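Local structure of 3-oxo-tetronate kinase (Salmonella typhimurium, 3DQQ) at residues Arg278-Ala283 against Glu339-Leu344; Ala293-Leu298 against Ala346-Glu351. The protein probably catalyses the ATP-dependent phosphorylation of 3-oxo-tetronate to 3-oxo-tetronate 4-phosphate, as a member of the four-carbon acid sugar kinase family. One frame throughout, in Å; residues are numbered along the deposited sequence.

Interaction 1: Arg278-Ala283 against Glu339-Leu344; sequences RDVDVA and EALFSL
At the C-terminal end of strand 277-279, in the nucleotide-binding C-terminal domain, Val280 turns its side chain onto helix 336-351 and meets Leu341 and Phe342. Val280 and Leu341 reach toward each other tip to tip, and the methyls CG1 of Val280 and CD2 of Leu341 lie 3.7 Å apart. The second methyl of the valine, CG2, is 4.2 Å from the same CD2, so one leucine methyl faces both branches of the valine. Leu341 gets there with CG anti to its backbone N (chi1 171°), which carries the isobutyl group away from its own helix toward the strand end. Phe342 joins from beside it: its ring atom CZ comes within 4.3 Å of Val280 CG2, and the methyl meets the ring obliquely.

The strand lies at the edge of the strands of this domain, within this chain, and runs parallel to strand 312-314, whose Ser314 makes backbone hydrogen bonds with Arg278 and Val280. Helix 336-351 packs against this part of the sheet, and Ile313 touches both Val280 and Phe342. A beta-branched valine suits the extended backbone and offers two short methyls, whereas leucine has the length to close the 8.9 Å between CA of Val280 and CA of Leu341, and the phenylalanine ring reaches the valine from the next position on the helix. All three residues are buried, and the contact is wholly apolar. Phe342 also touches Thr364, which by similarity belongs to the ATP site, and OE1 of Glu339, one turn earlier, is hydrogen-bonded to OG1 of that threonine.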
ATOM      1  N   ARG A 278      19.420   6.432 -12.723  1.00 38.90           N
ATOM      2  CA  ARG A 278      19.114   7.803 -12.444  1.00 38.50           C
ATOM      3  C   ARG A 278      17.713   7.825 -11.841  1.00 38.33           C
ATOM      4  O   ARG A 278      16.789   7.202 -12.380  1.00 37.81           O
ATOM      5  CB  ARG A 278      19.194   8.565 -13.754  1.00 38.81           C
ATOM      6  CG  ARG A 278      19.240  10.028 -13.628  1.00 39.42           C
ATOM      7  CD  ARG A 278      20.639  10.602 -13.626  1.00 39.86           C
ATOM      8  NE  ARG A 278      20.636  11.847 -14.399  1.00 41.58           N
ATOM      9  CZ  ARG A 278      19.937  12.944 -14.076  1.00 41.37           C
ATOM     10  NH1 ARG A 278      19.155  12.995 -12.983  1.00 42.61           N
ATOM     11  NH2 ARG A 278      19.983  13.995 -14.871  1.00 40.63           N
ATOM     12  N   ASP A 279      17.584   8.491 -10.692  1.00 38.22           N
ATOM     13  CA  ASP A 279      16.336   8.559  -9.952  1.00 38.55           C
ATOM     14  C   ASP A 279      15.566   9.788 -10.310  1.00 37.81           C
ATOM     15  O   ASP A 279      16.107  10.860 -10.290  1.00 38.34           O
ATOM     16  CB  ASP A 279      16.614   8.630  -8.468  1.00 39.19           C
ATOM     17  CG  ASP A 279      17.009   7.294  -7.893  1.00 42.81           C
ATOM     18  OD1 ASP A 279      16.126   6.368  -7.858  1.00 51.19           O
ATOM     19  OD2 ASP A 279      18.183   7.174  -7.475  1.00 43.64           O
ATOM     20  N   VAL A 280      14.296   9.629 -10.612  1.00 37.40           N
ATOM     21  CA  VAL A 280      13.466  10.728 -11.030  1.00 37.53           C
ATOM     22  C   VAL A 280      13.234  11.690  -9.868  1.00 37.94           C
ATOM     23  O   VAL A 280      12.677  11.287  -8.853  1.00 37.99           O
ATOM     24  CB  VAL A 280      12.101  10.211 -11.493  1.00 37.09           C
ATOM     25  CG1 VAL A 280      11.187  11.357 -11.795  1.00 36.90           C
ATOM     26  CG2 VAL A 280      12.246   9.300 -12.678  1.00 35.90           C
ATOM     27  N   ASP A 281      13.642  12.958 -10.026  1.00 38.67           N
ATOM     28  CA  ASP A 281      13.386  13.978  -9.001  1.00 38.29           C
ATOM     29  C   ASP A 281      12.044  14.669  -9.194  1.00 38.06           C
ATOM     30  O   ASP A 281      11.819  15.423 -10.116  1.00 37.98           O
ATOM     31  CB  ASP A 281      14.500  15.010  -8.929  1.00 38.61           C
ATOM     32  CG  ASP A 281      14.234  16.086  -7.874  1.00 40.35           C
ATOM     33  OD1 ASP A 281      13.757  15.786  -6.758  1.00 47.09           O
ATOM     34  OD2 ASP A 281      14.490  17.258  -8.142  1.00 44.48           O
ATOM     35  N   VAL A 282      11.152  14.391  -8.282  1.00 38.49           N
ATOM     36  CA  VAL A 282       9.847  14.986  -8.263  1.00 38.82           C
ATOM     37  C   VAL A 282       9.875  16.515  -8.270  1.00 39.13           C
ATOM     38  O   VAL A 282       9.016  17.120  -8.890  1.00 40.35           O
ATOM     39  CB  VAL A 282       9.082  14.499  -7.035  1.00 39.20           C
ATOM     40  CG1 VAL A 282       7.684  15.106  -7.013  1.00 40.95           C
ATOM     41  CG2 VAL A 282       9.012  12.984  -7.061  1.00 38.19           C
ATOM     42  N   ALA A 283      10.838  17.170  -7.622  1.00 38.53           N
ATOM     43  CA  ALA A 283      10.863  18.645  -7.703  1.00 37.95           C
ATOM     44  C   ALA A 283      11.138  19.138  -9.120  1.00 37.14           C
ATOM     45  O   ALA A 283      11.062  20.315  -9.387  1.00 36.58           O
ATOM     46  CB  ALA A 283      11.851  19.264  -6.722  1.00 37.65           C
ATOM     47  N   GLU A 339       4.212  10.124 -13.843  1.00 38.41           N
ATOM     48  CA  GLU A 339       3.722   9.475 -15.067  1.00 38.51           C
ATOM     49  C   GLU A 339       3.757  10.427 -16.269  1.00 37.32           C
ATOM     50  O   GLU A 339       4.158  10.048 -17.328  1.00 37.97           O
ATOM     51  CB  GLU A 339       2.316   8.882 -14.891  1.00 39.75           C
ATOM     52  CG  GLU A 339       2.207   7.737 -13.827  1.00 44.89           C
ATOM     53  CD  GLU A 339       3.329   6.650 -13.932  1.00 52.76           C
ATOM     54  OE1 GLU A 339       3.296   5.797 -14.838  1.00 60.20           O
ATOM     55  OE2 GLU A 339       4.261   6.618 -13.102  1.00 58.55           O
ATOM     56  N   ALA A 340       3.387  11.677 -16.102  1.00 36.08           N
ATOM     57  CA  ALA A 340       3.493  12.628 -17.181  1.00 35.20           C
ATOM     58  C   ALA A 340       4.931  12.716 -17.678  1.00 34.71           C
ATOM     59  O   ALA A 340       5.165  12.879 -18.882  1.00 34.82           O
ATOM     60  CB  ALA A 340       2.987  13.997 -16.737  1.00 34.01           C
ATOM     61  N   LEU A 341       5.904  12.627 -16.771  1.00 34.54           N
ATOM     62  CA  LEU A 341       7.305  12.705 -17.188  1.00 34.76           C
ATOM     63  C   LEU A 341       7.647  11.490 -18.045  1.00 35.56           C
ATOM     64  O   LEU A 341       8.186  11.658 -19.153  1.00 35.84           O
ATOM     65  CB  LEU A 341       8.282  12.792 -16.021  1.00 34.29           C
ATOM     66  CG  LEU A 341       9.752  12.662 -16.437  1.00 33.43           C
ATOM     67  CD1 LEU A 341      10.370  14.021 -16.789  1.00 29.88           C
ATOM     68  CD2 LEU A 341      10.526  11.949 -15.377  1.00 32.83           C
ATOM     69  N   PHE A 342       7.341  10.293 -17.537  1.00 35.48           N
ATOM     70  CA  PHE A 342       7.621   9.059 -18.273  1.00 35.80           C
ATOM     71  C   PHE A 342       7.017   9.067 -19.676  1.00 36.05           C
ATOM     72  O   PHE A 342       7.584   8.542 -20.654  1.00 35.94           O
ATOM     73  CB  PHE A 342       7.101   7.842 -17.511  1.00 36.39           C
ATOM     74  CG  PHE A 342       8.061   7.320 -16.493  1.00 36.55           C
ATOM     75  CD1 PHE A 342       9.329   6.933 -16.855  1.00 38.34           C
ATOM     76  CD2 PHE A 342       7.702   7.204 -15.172  1.00 39.19           C
ATOM     77  CE1 PHE A 342      10.229   6.441 -15.910  1.00 37.87           C
ATOM     78  CE2 PHE A 342       8.609   6.704 -14.221  1.00 38.90           C
ATOM     79  CZ  PHE A 342       9.872   6.328 -14.607  1.00 37.26           C
ATOM     80  N   SER A 343       5.853   9.675 -19.771  1.00 35.86           N
ATOM     81  CA  SER A 343       5.204   9.824 -21.052  1.00 35.51           C
ATOM     82  C   SER A 343       6.081  10.557 -22.068  1.00 35.34           C
ATOM     83  O   SER A 343       6.331  10.033 -23.148  1.00 35.72           O
ATOM     84  CB  SER A 343       3.910  10.578 -20.870  1.00 34.98           C
ATOM     85  OG  SER A 343       3.310  10.673 -22.110  1.00 35.92           O
ATOM     86  N   LEU A 344       6.531  11.759 -21.712  1.00 34.37           N
ATOM     87  CA  LEU A 344       7.410  12.526 -22.558  1.00 34.36           C
ATOM     88  C   LEU A 344       8.763  11.838 -22.813  1.00 34.68           C
ATOM     89  O   LEU A 344       9.372  11.970 -23.892  1.00 35.09           O
ATOM     90  CB  LEU A 344       7.693  13.862 -21.915  1.00 33.80           C
ATOM     91  CG  LEU A 344       6.521  14.809 -21.739  1.00 32.84           C
ATOM     92  CD1 LEU A 344       6.822  15.802 -20.596  1.00 28.27           C
ATOM     93  CD2 LEU A 344       6.235  15.508 -23.067  1.00 25.82           C
TER

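Interaction 2: Ala293-Leu298 against Ala346-Glu351; sequences AYAEAL and AARLAE
Helices 288-304 and 336-351 come closest in these segments at Glu296 and Arg348, whose CA atoms are 7.2 Å apart. This is helix-to-helix packing within the nucleotide-binding C-terminal domain, with a small apolar residue on the inner side and a charged pair at the more exposed edge of the contact. Ala295 points its CB toward the other helix, where it is 4.4 Å from CD of Arg348. The alanine is buried, and its single methyl suits a place where CD of the arginine passes close to the backbone: CD of Arg348 lies 4.2 Å from the carbonyl carbon C of Ala295 and 4.0 Å from N of Glu296. On the same inner side, Ala295 also touches Leu341 and Leu344 of helix 336-351.

Arg348 suits its partly exposed place because its last methylene, CD, can lie against the neighbouring helix while the charged end reaches the solvent-exposed Glu296. Its chain is extended from CG to NE, with chi2 at 170°, and this carries the guanidinium across the gap. As modelled, the carboxylate plane of Glu296 is turned 47° from the guanidinium plane of Arg348, not coplanar with it as paired bonds would need. CG of Glu296 is placed over one face of the guanidinium, but too near for its exact position to be trusted. The opposite charges probably still attract, if weakly. The salt bridge is a long one, OE1 of Glu296 lying 3.6 Å from NH1 of Arg348.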
ATOM      1  N   ALA A 293      11.586  19.971 -20.160  1.00 34.62           N
ATOM      2  CA  ALA A 293      13.039  20.065 -20.134  1.00 33.85           C
ATOM      3  C   ALA A 293      13.678  18.840 -19.455  1.00 33.13           C
ATOM      4  O   ALA A 293      14.680  18.316 -19.959  1.00 32.41           O
ATOM      5  CB  ALA A 293      13.452  21.328 -19.490  1.00 33.22           C
ATOM      6  N   TYR A 294      13.071  18.348 -18.369  1.00 32.58           N
ATOM      7  CA  TYR A 294      13.639  17.224 -17.603  1.00 33.15           C
ATOM      8  C   TYR A 294      13.617  15.936 -18.436  1.00 33.34           C
ATOM      9  O   TYR A 294      14.576  15.165 -18.445  1.00 33.68           O
ATOM     10  CB  TYR A 294      12.899  17.050 -16.252  1.00 33.30           C
ATOM     11  CG  TYR A 294      13.538  16.143 -15.185  1.00 32.81           C
ATOM     12  CD1 TYR A 294      14.908  16.046 -15.030  1.00 33.80           C
ATOM     13  CD2 TYR A 294      12.752  15.408 -14.317  1.00 33.71           C
ATOM     14  CE1 TYR A 294      15.476  15.234 -14.044  1.00 33.31           C
ATOM     15  CE2 TYR A 294      13.313  14.592 -13.330  1.00 34.90           C
ATOM     16  CZ  TYR A 294      14.680  14.517 -13.205  1.00 34.85           C
ATOM     17  OH  TYR A 294      15.253  13.728 -12.231  1.00 34.84           O
ATOM     18  N   ALA A 295      12.529  15.725 -19.159  1.00 33.69           N
ATOM     19  CA  ALA A 295      12.424  14.617 -20.085  1.00 33.74           C
ATOM     20  C   ALA A 295      13.539  14.701 -21.122  1.00 34.03           C
ATOM     21  O   ALA A 295      14.227  13.726 -21.374  1.00 34.36           O
ATOM     22  CB  ALA A 295      11.058  14.630 -20.746  1.00 33.59           C
ATOM     23  N   GLU A 296      13.744  15.870 -21.709  1.00 34.43           N
ATOM     24  CA  GLU A 296      14.894  16.048 -22.603  1.00 35.01           C
ATOM     25  C   GLU A 296      16.220  15.680 -21.955  1.00 34.22           C
ATOM     26  O   GLU A 296      17.029  14.999 -22.579  1.00 34.29           O
ATOM     27  CB  GLU A 296      15.028  17.487 -23.081  1.00 34.92           C
ATOM     28  CG  GLU A 296      14.709  17.690 -24.506  1.00 37.35           C
ATOM     29  CD  GLU A 296      15.519  18.817 -25.172  1.00 40.60           C
ATOM     30  OE1 GLU A 296      15.938  18.636 -26.356  1.00 48.91           O
ATOM     31  OE2 GLU A 296      15.739  19.895 -24.535  1.00 50.87           O
ATOM     32  N   ALA A 297      16.457  16.178 -20.733  1.00 33.14           N
ATOM     33  CA  ALA A 297      17.751  15.999 -20.089  1.00 32.41           C
ATOM     34  C   ALA A 297      17.930  14.522 -19.845  1.00 32.29           C
ATOM     35  O   ALA A 297      19.003  13.991 -20.115  1.00 31.95           O
ATOM     36  CB  ALA A 297      17.826  16.743 -18.812  1.00 31.05           C
ATOM     37  N   LEU A 298      16.873  13.853 -19.358  1.00 31.74           N
ATOM     38  CA  LEU A 298      16.990  12.452 -18.993  1.00 31.81           C
ATOM     39  C   LEU A 298      17.151  11.586 -20.239  1.00 31.86           C
ATOM     40  O   LEU A 298      17.763  10.532 -20.160  1.00 31.95           O
ATOM     41  CB  LEU A 298      15.797  11.958 -18.146  1.00 31.41           C
ATOM     42  CG  LEU A 298      15.680  12.426 -16.682  1.00 31.15           C
ATOM     43  CD1 LEU A 298      14.359  11.930 -16.100  1.00 29.80           C
ATOM     44  CD2 LEU A 298      16.868  12.027 -15.788  1.00 25.80           C
ATOM     45  N   ALA A 346       9.517   8.607 -22.849  1.00 35.98           N
ATOM     46  CA  ALA A 346       9.424   7.440 -23.724  1.00 35.93           C
ATOM     47  C   ALA A 346       9.420   7.883 -25.157  1.00 35.85           C
ATOM     48  O   ALA A 346      10.158   7.356 -25.964  1.00 34.92           O
ATOM     49  CB  ALA A 346       8.171   6.615 -23.416  1.00 35.92           C
ATOM     50  N   ALA A 347       8.599   8.874 -25.483  1.00 36.81           N
ATOM     51  CA  ALA A 347       8.574   9.369 -26.879  1.00 37.28           C
ATOM     52  C   ALA A 347       9.981   9.777 -27.317  1.00 37.58           C
ATOM     53  O   ALA A 347      10.466   9.327 -28.350  1.00 37.99           O
ATOM     54  CB  ALA A 347       7.587  10.519 -27.061  1.00 36.51           C
ATOM     55  N   ARG A 348      10.664  10.568 -26.506  1.00 37.93           N
ATOM     56  CA  ARG A 348      12.000  11.037 -26.890  1.00 38.81           C
ATOM     57  C   ARG A 348      13.037   9.934 -27.029  1.00 38.15           C
ATOM     58  O   ARG A 348      13.855   9.973 -27.937  1.00 38.14           O
ATOM     59  CB  ARG A 348      12.494  12.107 -25.915  1.00 39.14           C
ATOM     60  CG  ARG A 348      11.716  13.409 -26.081  1.00 40.56           C
ATOM     61  CD  ARG A 348      12.028  14.351 -24.979  1.00 43.20           C
ATOM     62  NE  ARG A 348      11.814  15.758 -25.344  1.00 48.47           N
ATOM     63  CZ  ARG A 348      12.555  16.455 -26.224  1.00 48.97           C
ATOM     64  NH1 ARG A 348      13.592  15.900 -26.876  1.00 50.29           N
ATOM     65  NH2 ARG A 348      12.266  17.732 -26.446  1.00 48.53           N
ATOM     66  N   LEU A 349      12.981   8.944 -26.146  1.00 37.91           N
ATOM     67  CA  LEU A 349      13.874   7.793 -26.231  1.00 37.48           C
ATOM     68  C   LEU A 349      13.649   7.057 -27.557  1.00 37.04           C
ATOM     69  O   LEU A 349      14.611   6.724 -28.275  1.00 36.05           O
ATOM     70  CB  LEU A 349      13.679   6.875 -25.017  1.00 37.12           C
ATOM     71  CG  LEU A 349      14.236   7.440 -23.707  1.00 36.78           C
ATOM     72  CD1 LEU A 349      13.814   6.621 -22.504  1.00 35.35           C
ATOM     73  CD2 LEU A 349      15.758   7.505 -23.805  1.00 37.23           C
ATOM     74  N   ALA A 350      12.383   6.858 -27.902  1.00 36.71           N
ATOM     75  CA  ALA A 350      12.051   6.286 -29.211  1.00 37.44           C
ATOM     76  C   ALA A 350      12.617   7.128 -30.336  1.00 37.63           C
ATOM     77  O   ALA A 350      13.319   6.573 -31.161  1.00 37.41           O
ATOM     78  CB  ALA A 350      10.535   6.072 -29.408  1.00 36.47           C
ATOM     79  N   GLU A 351      12.343   8.447 -30.362  1.00 38.54           N
ATOM     80  CA  GLU A 351      12.909   9.353 -31.415  1.00 39.28           C
ATOM     81  C   GLU A 351      14.430   9.257 -31.483  1.00 37.54           C
ATOM     82  O   GLU A 351      14.986   9.375 -32.523  1.00 36.95           O
ATOM     83  CB  GLU A 351      12.527  10.846 -31.242  1.00 39.93           C
ATOM     84  CG  GLU A 351      10.964  11.227 -31.242  1.00 44.13           C
ATOM     85  CD  GLU A 351      10.604  12.461 -30.267  1.00 45.89           C
ATOM     86  OE1 GLU A 351      11.315  13.530 -30.328  1.00 52.64           O
ATOM     87  OE2 GLU A 351       9.633  12.351 -29.421  1.00 53.60           O
TER

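How the interactions relate
Interactions 1 and 2 have centres 10 Å apart and share helix 336-351, whose middle turns meet the residues just past strand 277-279 and also helix 288-304, and whose last turns meet helix 288-304 again. The two join directly: Tyr294 OH and the backbone N of Asp281 make a probable hydrogen bond of 2.8 Å, tying helix 288-304 to the residues after the strand. Leu341 packs both ways, with CD1 3.6 Å from N of Ala295, and CZ of Arg278 is 3.6 Å from Leu298 CD2. Interaction 1 lies nearer the probable ATP site, the Phe342 side chain being about 9 Å from that of Ser259, another probable ATP-binding residue, at the nearest atoms; interaction 2 lies away from it.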